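Long-range contact in enoyl-CoA hydratase subunit I (Geobacillus kaustophilus, PDB 2QQ3), which probably acts as a hydro-lyase of the crotonase family, adding water across the double bond of enoyl-CoA thioesters: residues 98-103 with 118-123. Residues are numbered along the deposited sequence; the frame is centred on the assembly and turned at random.
Sequences MIAAVN and DLIVAS
D118 meets M98 at the start of two parallel neighbouring strands. OD2 of D118 accepts the N-H of M98 at 2.7 Å, on the anti side of the carboxylate and 20° out of its plane. The D118 side chain turns back beside its own backbone N (chi1 -55°), which brings the carboxylate to M98. M98 O in turn accepts two N-H groups, from D118 and L119. A parallel ladder follows: A100 N binds L119 O, V121 N binds A100 O at 2.8 Å, V102 N binds V121 O, and S123 N binds V102 O.

Side chains alternate between the faces. I99 and V121 meet on one face, CG2 to CG2 at 4.2 Å; helix 186-197 covers V121 there. On the other, CG2 of V102 packs on CG2 of I120 at 3.7 Å. V102 CG1 lies anti to the backbone N (chi1 -173°), leaving CG2 for I120. F128 covers V102 and A122 on this face. At the far end, one water joins N103 O to S123 OG.

The pair lies inside the crotonase-fold sheet, between strands 52-57 and 179-181. OD2 of D118 also forms a salt bridge with K209, which probably stabilises its negative charge in this buried setting.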
loop_
_atom_site.group_PDB
_atom_site.type_symbol
_atom_site.label_atom_id
_atom_site.label_comp_id
_atom_site.label_asym_id
_atom_site.label_seq_id
_atom_site.Cartn_x
_atom_site.Cartn_y
_atom_site.Cartn_z
ATOM N N MET C 98 25.376 5.133 6.001
ATOM C CA MET C 98 26.133 5.621 4.851
ATOM C C MET C 98 26.081 7.138 4.745
ATOM O O MET C 98 25.014 7.742 4.862
ATOM C CB MET C 98 25.585 5.039 3.554
ATOM C CG MET C 98 25.794 3.556 3.380
ATOM S SD MET C 98 25.296 3.076 1.719
ATOM C CE MET C 98 26.675 3.719 0.783
ATOM N N ILE C 99 27.236 7.747 4.505
ATOM C CA ILE C 99 27.313 9.195 4.376
ATOM C C ILE C 99 27.954 9.603 3.055
ATOM O O ILE C 99 29.001 9.076 2.675
ATOM C CB ILE C 99 28.158 9.817 5.500
ATOM C CG1 ILE C 99 27.582 9.444 6.867
ATOM C CG2 ILE C 99 28.205 11.329 5.318
ATOM C CD1 ILE C 99 28.463 9.879 8.035
ATOM N N ALA C 100 27.321 10.536 2.354
ATOM C CA ALA C 100 27.878 11.020 1.100
ATOM C C ALA C 100 28.583 12.341 1.370
ATOM O O ALA C 100 27.975 13.281 1.891
ATOM C CB ALA C 100 26.786 11.222 0.063
ATOM N N ALA C 101 29.873 12.389 1.045
ATOM C CA ALA C 101 30.670 13.602 1.196
ATOM C C ALA C 101 30.761 14.145 -0.223
ATOM O O ALA C 101 31.674 13.796 -0.977
ATOM C CB ALA C 101 32.057 13.271 1.735
ATOM N N VAL C 102 29.795 14.983 -0.583
ATOM C CA VAL C 102 29.721 15.544 -1.926
ATOM C C VAL C 102 30.696 16.700 -2.109
ATOM O O VAL C 102 30.407 17.844 -1.745
ATOM C CB VAL C 102 28.284 16.012 -2.242
ATOM C CG1 VAL C 102 28.182 16.428 -3.708
ATOM C CG2 VAL C 102 27.293 14.885 -1.946
ATOM N N ASN C 103 31.852 16.382 -2.686
ATOM C CA ASN C 103 32.913 17.357 -2.915
ATOM C C ASN C 103 32.695 18.304 -4.094
ATOM O O ASN C 103 33.378 19.324 -4.207
ATOM C CB ASN C 103 34.251 16.624 -3.090
ATOM C CG ASN C 103 34.212 15.602 -4.207
ATOM O OD1 ASN C 103 33.420 14.656 -4.175
ATOM N ND2 ASN C 103 35.065 15.791 -5.209
ATOM N N ASP C 118 22.411 7.846 3.624
ATOM C CA ASP C 118 21.560 8.255 4.736
ATOM C C ASP C 118 21.691 9.725 5.098
ATOM O O ASP C 118 20.716 10.369 5.478
ATOM C CB ASP C 118 21.875 7.393 5.959
ATOM C CG ASP C 118 21.745 5.915 5.665
ATOM O OD1 ASP C 118 20.674 5.512 5.165
ATOM O OD2 ASP C 118 22.707 5.158 5.926
ATOM N N LEU C 119 22.906 10.247 4.998
ATOM C CA LEU C 119 23.161 11.649 5.299
ATOM C C LEU C 119 24.036 12.209 4.194
ATOM O O LEU C 119 24.807 11.480 3.566
ATOM C CB LEU C 119 23.888 11.790 6.644
ATOM C CG LEU C 119 23.171 11.314 7.913
ATOM C CD1 LEU C 119 24.102 11.450 9.112
ATOM C CD2 LEU C 119 21.899 12.134 8.126
ATOM N N ILE C 120 23.923 13.507 3.952
ATOM C CA ILE C 120 24.735 14.134 2.925
ATOM C C ILE C 120 25.444 15.366 3.461
ATOM O O ILE C 120 24.810 16.275 3.991
ATOM C CB ILE C 120 23.892 14.568 1.716
ATOM C CG1 ILE C 120 23.211 13.353 1.084
ATOM C CG2 ILE C 120 24.787 15.267 0.694
ATOM C CD1 ILE C 120 22.272 13.711 -0.060
ATOM N N VAL C 121 26.763 15.381 3.341
ATOM C CA VAL C 121 27.548 16.525 3.770
ATOM C C VAL C 121 28.060 17.078 2.452
ATOM O O VAL C 121 28.793 16.391 1.733
ATOM C CB VAL C 121 28.725 16.105 4.667
ATOM C CG1 VAL C 121 29.570 17.330 5.027
ATOM C CG2 VAL C 121 28.200 15.441 5.923
ATOM N N ALA C 122 27.662 18.307 2.126
ATOM C CA ALA C 122 28.052 18.920 0.862
ATOM C C ALA C 122 29.021 20.091 0.944
ATOM O O ALA C 122 28.961 20.909 1.863
ATOM C CB ALA C 122 26.805 19.357 0.103
ATOM N N SER C 123 29.924 20.150 -0.031
ATOM C CA SER C 123 30.876 21.243 -0.129
ATOM C C SER C 123 30.051 22.435 -0.600
ATOM O O SER C 123 29.063 22.262 -1.313
ATOM C CB SER C 123 31.945 20.927 -1.175
ATOM O OG SER C 123 32.820 22.026 -1.353
HETATM O O HOH W 1 34.754 20.508 -2.446
#